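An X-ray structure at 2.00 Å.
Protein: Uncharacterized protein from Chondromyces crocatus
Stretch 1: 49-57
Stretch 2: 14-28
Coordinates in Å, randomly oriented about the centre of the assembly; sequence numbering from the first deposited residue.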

ATOM      1  N   HIS A  49      -9.395  -9.087   4.789  1.00 22.26           N
ATOM      2  CA  HIS A  49      -9.297  -7.629   4.816  1.00 22.43           C
ATOM      3  C   HIS A  49      -8.345  -7.130   5.897  1.00 26.21           C
ATOM      4  O   HIS A  49      -8.493  -6.005   6.388  1.00 24.41           O
ATOM      5  CB  HIS A  49     -10.678  -6.979   4.983  1.00 24.09           C
ATOM      6  CG  HIS A  49     -11.754  -7.640   4.180  1.00 26.49           C
ATOM      7  ND1 HIS A  49     -11.762  -7.637   2.801  1.00 27.60           N
ATOM      8  CD2 HIS A  49     -12.851  -8.339   4.561  1.00 26.76           C
ATOM      9  CE1 HIS A  49     -12.820  -8.300   2.368  1.00 30.62           C
ATOM     10  NE2 HIS A  49     -13.496  -8.736   3.415  1.00 31.09           N
ATOM     11  N   GLU A  50      -7.368  -7.949   6.288  1.00 23.36           N
ATOM     12  CA  GLU A  50      -6.315  -7.502   7.188  1.00 25.06           C
ATOM     13  C   GLU A  50      -5.123  -6.905   6.450  1.00 27.56           C
ATOM     14  O   GLU A  50      -4.306  -6.220   7.077  1.00 25.79           O
ATOM     15  CB  GLU A  50      -5.833  -8.655   8.078  1.00 22.35           C
ATOM     16  CG  GLU A  50      -6.842  -9.126   9.111  1.00 30.61           C
ATOM     17  CD  GLU A  50      -6.232 -10.097  10.099  1.00 34.86           C
ATOM     18  OE1 GLU A  50      -5.119  -9.814  10.594  1.00 34.71           O
ATOM     19  OE2 GLU A  50      -6.858 -11.140  10.381  1.00 41.60           O
ATOM     20  N   LEU A  51      -5.001  -7.140   5.145  1.00 21.50           N
ATOM     21  CA  LEU A  51      -3.956  -6.508   4.358  1.00 26.29           C
ATOM     22  C   LEU A  51      -4.498  -6.143   2.985  1.00 23.64           C
ATOM     23  O   LEU A  51      -5.462  -6.735   2.491  1.00 22.01           O
ATOM     24  CB  LEU A  51      -2.700  -7.404   4.230  1.00 27.60           C
ATOM     25  CG  LEU A  51      -2.562  -8.623   3.306  1.00 33.77           C
ATOM     26  CD1 LEU A  51      -2.355  -8.252   1.838  1.00 24.29           C
ATOM     27  CD2 LEU A  51      -1.400  -9.476   3.790  1.00 32.51           C
ATOM     28  N   VAL A  52      -3.861  -5.143   2.379  1.00 21.21           N
ATOM     29  CA  VAL A  52      -4.131  -4.717   1.012  1.00 25.03           C
ATOM     30  C   VAL A  52      -2.884  -4.996   0.184  1.00 27.74           C
ATOM     31  O   VAL A  52      -1.760  -4.753   0.640  1.00 19.45           O
ATOM     32  CB  VAL A  52      -4.525  -3.224   0.953  1.00 23.76           C
ATOM     33  CG1 VAL A  52      -4.460  -2.693  -0.470  1.00 24.15           C
ATOM     34  CG2 VAL A  52      -5.919  -3.023   1.538  1.00 25.41           C
ATOM     35  N   LEU A  53      -3.078  -5.524  -1.024  1.00 25.95           N
ATOM     36  CA  LEU A  53      -1.989  -6.042  -1.847  1.00 29.16           C
ATOM     37  C   LEU A  53      -1.812  -5.153  -3.072  1.00 27.35           C
ATOM     38  O   LEU A  53      -2.762  -4.942  -3.835  1.00 28.64           O
ATOM     39  CB  LEU A  53      -2.266  -7.495  -2.250  1.00 26.63           C
ATOM     40  CG  LEU A  53      -1.170  -8.342  -2.902  1.00 38.31           C
ATOM     41  CD1 LEU A  53      -1.386  -9.813  -2.566  1.00 41.44           C
ATOM     42  CD2 LEU A  53      -1.139  -8.150  -4.412  1.00 35.09           C
ATOM     43  N   LEU A  54      -0.594  -4.641  -3.259  1.00 23.35           N
ATOM     44  CA  LEU A  54      -0.229  -3.819  -4.410  1.00 17.53           C
ATOM     45  C   LEU A  54       0.734  -4.611  -5.287  1.00 18.82           C
ATOM     46  O   LEU A  54       1.914  -4.755  -4.949  1.00 23.23           O
ATOM     47  CB  LEU A  54       0.404  -2.504  -3.964  1.00 27.49           C
ATOM     48  CG  LEU A  54      -0.520  -1.404  -3.449  1.00 44.54           C
ATOM     49  CD1 LEU A  54       0.255  -0.433  -2.579  1.00 42.16           C
ATOM     50  CD2 LEU A  54      -1.136  -0.677  -4.626  1.00 49.41           C
ATOM     51  N   GLN A  55       0.235  -5.109  -6.415  1.00 20.03           N
ATOM     52  CA  GLN A  55       1.048  -5.886  -7.340  1.00 24.05           C
ATOM     53  C   GLN A  55       1.759  -4.969  -8.326  1.00 27.85           C
ATOM     54  O   GLN A  55       1.183  -3.994  -8.818  1.00 26.22           O
ATOM     55  CB  GLN A  55       0.187  -6.900  -8.100  1.00 26.88           C
ATOM     56  CG  GLN A  55       0.935  -7.678  -9.173  1.00 31.86           C
ATOM     57  CD  GLN A  55       0.394  -9.082  -9.366  1.00 45.50           C
ATOM     58  OE1 GLN A  55       0.075  -9.775  -8.401  1.00 39.99           O
ATOM     59  NE2 GLN A  55       0.294  -9.510 -10.620  1.00 49.86           N
ATOM     60  N   VAL A  56       3.024  -5.282  -8.602  1.00 22.85           N
ATOM     61  CA  VAL A  56       3.779  -4.627  -9.658  1.00 22.55           C
ATOM     62  C   VAL A  56       4.136  -5.680 -10.697  1.00 27.95           C
ATOM     63  O   VAL A  56       4.185  -6.881 -10.415  1.00 25.55           O
ATOM     64  CB  VAL A  56       5.047  -3.920  -9.140  1.00 24.51           C
ATOM     65  CG1 VAL A  56       4.680  -2.870  -8.106  1.00 24.98           C
ATOM     66  CG2 VAL A  56       6.030  -4.931  -8.568  1.00 24.53           C
ATOM     67  N   VAL A  57       4.383  -5.210 -11.918  1.00 21.49           N
ATOM     68  CA  VAL A  57       4.638  -6.116 -13.030  1.00 24.04           C
ATOM     69  C   VAL A  57       6.083  -6.596 -13.020  1.00 26.07           C
ATOM     70  O   VAL A  57       6.363  -7.770 -13.291  1.00 30.68           O
ATOM     71  CB  VAL A  57       4.277  -5.418 -14.352  1.00 29.00           C
ATOM     72  CG1 VAL A  57       4.288  -6.405 -15.495  1.00 32.02           C
ATOM     73  CG2 VAL A  57       2.918  -4.747 -14.238  1.00 38.25           C
TER
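Stretch 2 (14-28) ASTWILFFDASCSIN

At the centre of the contact, on the face of the sheet carrying Val52, Leu54, Ile18 and Phe20, Leu54 pairs with Ile18 (CB to CB 3.8 Å) and also reaches diagonally to Phe20, its CD1 lying 4.2 Å from the centroid of the ring (CG to CZ), over the face. Such branched and aromatic side chains suit a buried sheet surface, filling space without polar groups to satisfy. Val52 sits opposite Phe20, CB to CB 4.3 Å.

On the other face, Leu53 covers Trp17: its CD1 stands 3.8 Å from the centroid of the six-membered ring (CD2 to CH2), nearly along the ring normal, a CH-π contact. Leu53 CG also meets Leu19 CD2 at 4.0 Å, and Leu51 continues the apolar row, with CD1 4.0 Å from Leu19 CD2 and CD2 3.9 Å from Ile27 CD1.

Stretch 2 lies beside stretch 1 as an antiparallel β-strand: residues 17-22 run alongside 51-55 with 157° between their N-to-C directions, and the axes approach to 4.6 Å. Both backbones are extended, so side chains alternate between the two faces of the sheet. The backbones are joined by paired hydrogen bonds at Leu54 and Ile18 (Leu54 N to Ile18 O 2.7 Å, Ile18 N to Leu54 O 2.8 Å) and at Val52 and Phe20 (Val52 N to Phe20 O and Phe20 N to Val52 O, both 2.9 Å). Beyond the strands, Val56 N donates to Thr16 O at 2.8 Å.

Polar groups mark the margins. The exposed Gln55 accepts a hydrogen bond at OE1 from Trp17 NE1, 3.0 Å away, so the indole's one polar atom is satisfied at the ring edge while Leu53 covers a face. At the other end a water bridges the two stretches, donating to Glu50 O at 2.5 Å and accepting from Asp22 N at 3.1 Å, just where stretch 2 enters a type I turn from Asp22 to Cys25.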

ATOM      1  N   ALA A  14      10.379  -3.099  -5.024  1.00 25.60           N
ATOM      2  CA  ALA A  14       9.518  -4.272  -5.005  1.00 27.13           C
ATOM      3  C   ALA A  14       9.623  -4.982  -6.345  1.00 34.82           C
ATOM      4  O   ALA A  14       9.751  -4.343  -7.392  1.00 32.00           O
ATOM      5  CB  ALA A  14       8.061  -3.899  -4.713  1.00 25.39           C
ATOM      6  N   SER A  15       9.570  -6.315  -6.295  1.00 33.15           N
ATOM      7  CA  SER A  15       9.570  -7.131  -7.499  1.00 32.32           C
ATOM      8  C   SER A  15       8.212  -7.736  -7.822  1.00 30.43           C
ATOM      9  O   SER A  15       7.948  -8.018  -8.995  1.00 25.88           O
ATOM     10  CB  SER A  15      10.606  -8.260  -7.380  1.00 29.55           C
ATOM     11  OG  SER A  15      10.279  -9.156  -6.331  1.00 34.69           O
ATOM     12  N   THR A  16       7.349  -7.938  -6.826  1.00 26.53           N
ATOM     13  CA  THR A  16       6.036  -8.526  -7.069  1.00 28.98           C
ATOM     14  C   THR A  16       4.947  -7.842  -6.248  1.00 25.81           C
ATOM     15  O   THR A  16       4.026  -7.243  -6.813  1.00 23.42           O
ATOM     16  CB  THR A  16       6.045 -10.029  -6.765  1.00 30.29           C
ATOM     17  OG1 THR A  16       6.630 -10.256  -5.477  1.00 34.67           O
ATOM     18  CG2 THR A  16       6.835 -10.799  -7.813  1.00 33.99           C
ATOM     19  N   TRP A  17       5.035  -7.921  -4.922  1.00 24.40           N
ATOM     20  CA  TRP A  17       3.960  -7.480  -4.043  1.00 24.57           C
ATOM     21  C   TRP A  17       4.449  -6.441  -3.042  1.00 28.59           C
ATOM     22  O   TRP A  17       5.449  -6.657  -2.349  1.00 22.40           O
ATOM     23  CB  TRP A  17       3.354  -8.661  -3.284  1.00 23.11           C
ATOM     24  CG  TRP A  17       2.572  -9.607  -4.135  1.00 28.19           C
ATOM     25  CD1 TRP A  17       2.213  -9.440  -5.442  1.00 24.97           C
ATOM     26  CD2 TRP A  17       2.030 -10.866  -3.728  1.00 29.82           C
ATOM     27  NE1 TRP A  17       1.488 -10.524  -5.874  1.00 33.22           N
ATOM     28  CE2 TRP A  17       1.361 -11.414  -4.840  1.00 33.15           C
ATOM     29  CE3 TRP A  17       2.050 -11.586  -2.531  1.00 37.05           C
ATOM     30  CZ2 TRP A  17       0.718 -12.650  -4.789  1.00 45.37           C
ATOM     31  CZ3 TRP A  17       1.412 -12.811  -2.481  1.00 43.20           C
ATOM     32  CH2 TRP A  17       0.755 -13.331  -3.603  1.00 47.66           C
ATOM     33  N   ILE A  18       3.728  -5.325  -2.962  1.00 24.17           N
ATOM     34  CA  ILE A  18       3.809  -4.398  -1.840  1.00 23.12           C
ATOM     35  C   ILE A  18       2.597  -4.651  -0.958  1.00 23.76           C
ATOM     36  O   ILE A  18       1.469  -4.754  -1.458  1.00 23.50           O
ATOM     37  CB  ILE A  18       3.854  -2.936  -2.318  1.00 22.07           C
ATOM     38  CG1 ILE A  18       5.061  -2.710  -3.228  1.00 25.72           C
ATOM     39  CG2 ILE A  18       3.902  -1.990  -1.132  1.00 25.17           C
ATOM     40  CD1 ILE A  18       4.968  -1.459  -4.079  1.00 31.17           C
ATOM     41  N   LEU A  19       2.818  -4.769   0.350  1.00 22.61           N
ATOM     42  CA  LEU A  19       1.781  -5.193   1.281  1.00 19.66           C
ATOM     43  C   LEU A  19       1.540  -4.115   2.326  1.00 21.78           C
ATOM     44  O   LEU A  19       2.489  -3.615   2.938  1.00 20.39           O
ATOM     45  CB  LEU A  19       2.167  -6.512   1.959  1.00 19.97           C
ATOM     46  CG  LEU A  19       2.510  -7.668   1.019  1.00 27.72           C
ATOM     47  CD1 LEU A  19       3.160  -8.807   1.789  1.00 30.54           C
ATOM     48  CD2 LEU A  19       1.275  -8.156   0.272  1.00 28.75           C
ATOM     49  N   PHE A  20       0.272  -3.767   2.532  1.00 23.75           N
ATOM     50  CA  PHE A  20      -0.146  -2.781   3.518  1.00 20.85           C
ATOM     51  C   PHE A  20      -0.955  -3.476   4.602  1.00 18.72           C
ATOM     52  O   PHE A  20      -1.829  -4.288   4.297  1.00 22.80           O
ATOM     53  CB  PHE A  20      -1.002  -1.678   2.887  1.00 16.75           C
ATOM     54  CG  PHE A  20      -0.215  -0.620   2.177  1.00 20.86           C
ATOM     55  CD1 PHE A  20       0.993  -0.913   1.573  1.00 32.88           C
ATOM     56  CD2 PHE A  20      -0.687   0.676   2.120  1.00 38.45           C
ATOM     57  CE1 PHE A  20       1.712   0.067   0.922  1.00 34.49           C
ATOM     58  CE2 PHE A  20       0.027   1.655   1.473  1.00 37.66           C
ATOM     59  CZ  PHE A  20       1.228   1.353   0.871  1.00 31.73           C
ATOM     60  N   PHE A  21      -0.679  -3.146   5.862  1.00 18.08           N
ATOM     61  CA  PHE A  21      -1.343  -3.837   6.960  1.00 20.38           C
ATOM     62  C   PHE A  21      -1.158  -3.053   8.250  1.00 25.46           C
ATOM     63  O   PHE A  21      -0.301  -2.168   8.349  1.00 26.82           O
ATOM     64  CB  PHE A  21      -0.806  -5.264   7.130  1.00 22.63           C
ATOM     65  CG  PHE A  21       0.692  -5.361   7.033  1.00 23.36           C
ATOM     66  CD1 PHE A  21       1.486  -5.237   8.164  1.00 23.71           C
ATOM     67  CD2 PHE A  21       1.308  -5.566   5.807  1.00 27.56           C
ATOM     68  CE1 PHE A  21       2.866  -5.328   8.070  1.00 25.39           C
ATOM     69  CE2 PHE A  21       2.689  -5.646   5.710  1.00 24.77           C
ATOM     70  CZ  PHE A  21       3.467  -5.528   6.842  1.00 24.56           C
ATOM     71  N   ASP A  22      -1.978  -3.398   9.240  1.00 25.65           N
ATOM     72  CA  ASP A  22      -1.818  -2.841  10.574  1.00 24.87           C
ATOM     73  C   ASP A  22      -0.532  -3.361  11.198  1.00 30.89           C
ATOM     74  O   ASP A  22      -0.126  -4.503  10.963  1.00 29.97           O
ATOM     75  CB  ASP A  22      -3.019  -3.201  11.447  1.00 26.12           C
ATOM     76  CG  ASP A  22      -3.046  -2.431  12.752  1.00 30.53           C
ATOM     77  OD1 ASP A  22      -2.314  -2.818  13.686  1.00 28.29           O
ATOM     78  OD2 ASP A  22      -3.797  -1.439  12.846  1.00 29.91           O
ATOM     79  N   ALA A  23       0.114  -2.512  12.001  1.00 27.24           N
ATOM     80  CA  ALA A  23       1.393  -2.884  12.596  1.00 25.22           C
ATOM     81  C   ALA A  23       1.263  -4.103  13.499  1.00 29.23           C
ATOM     82  O   ALA A  23       2.241  -4.834  13.697  1.00 29.64           O
ATOM     83  CB  ALA A  23       1.967  -1.704  13.377  1.00 24.75           C
ATOM     84  N   SER A  24       0.077  -4.338  14.054  1.00 25.50           N
ATOM     85  CA  SER A  24      -0.171  -5.476  14.929  1.00 32.35           C
ATOM     86  C   SER A  24      -0.498  -6.753  14.166  1.00 30.88           C
ATOM     87  O   SER A  24      -0.655  -7.807  14.793  1.00 33.93           O
ATOM     88  CB  SER A  24      -1.311  -5.152  15.900  1.00 32.19           C
ATOM     89  OG  SER A  24      -2.542  -5.017  15.212  1.00 30.88           O
ATOM     90  N   CYS A  25      -0.604  -6.689  12.839  1.00 26.51           N
ATOM     91  CA  CYS A  25      -0.931  -7.873  12.056  1.00 27.00           C
ATOM     92  C   CYS A  25       0.174  -8.916  12.183  1.00 33.14           C
ATOM     93  O   CYS A  25       1.353  -8.584  12.332  1.00 27.81           O
ATOM     94  CB  CYS A  25      -1.141  -7.500  10.587  1.00 26.55           C
ATOM     95  SG  CYS A  25      -1.694  -8.864   9.533  1.00 29.36           S
ATOM     96  N   SER A  26      -0.224 -10.193  12.128  1.00 36.28           N
ATOM     97  CA  SER A  26       0.727 -11.287  12.300  1.00 30.56           C
ATOM     98  C   SER A  26       1.850 -11.233  11.274  1.00 27.46           C
ATOM     99  O   SER A  26       2.971 -11.673  11.555  1.00 29.04           O
ATOM    100  CB  SER A  26      -0.001 -12.630  12.209  1.00 38.76           C
ATOM    101  OG  SER A  26      -0.597 -12.802  10.934  1.00 36.65           O
ATOM    102  N   ILE A  27       1.575 -10.690  10.084  1.00 27.07           N
ATOM    103  CA  ILE A  27       2.585 -10.609   9.036  1.00 29.75           C
ATOM    104  C   ILE A  27       3.757  -9.721   9.437  1.00 31.74           C
ATOM    105  O   ILE A  27       4.838  -9.819   8.845  1.00 33.12           O
ATOM    106  CB  ILE A  27       1.934 -10.114   7.726  1.00 23.29           C
ATOM    107  CG1 ILE A  27       2.855 -10.369   6.530  1.00 26.83           C
ATOM    108  CG2 ILE A  27       1.563  -8.645   7.831  1.00 24.62           C
ATOM    109  CD1 ILE A  27       2.185 -10.184   5.185  1.00 24.52           C
ATOM    110  N   ASN A  28       3.579  -8.859  10.439  1.00 28.21           N
ATOM    111  CA  ASN A  28       4.628  -7.957  10.891  1.00 28.39           C
ATOM    112  C   ASN A  28       5.523  -8.587  11.957  1.00 37.69           C
ATOM    113  O   ASN A  28       6.179  -7.861  12.713  1.00 44.05           O
ATOM    114  CB  ASN A  28       4.014  -6.656  11.416  1.00 26.91           C
ATOM    115  CG  ASN A  28       4.962  -5.474  11.304  1.00 33.09           C
ATOM    116  OD1 ASN A  28       5.866  -5.467  10.470  1.00 33.73           O
ATOM    117  ND2 ASN A  28       4.755  -4.464  12.144  1.00 30.92           N
TER
HETATM  118  O   HOH W   1      -4.469  -5.228   9.378  1.00 22.23           O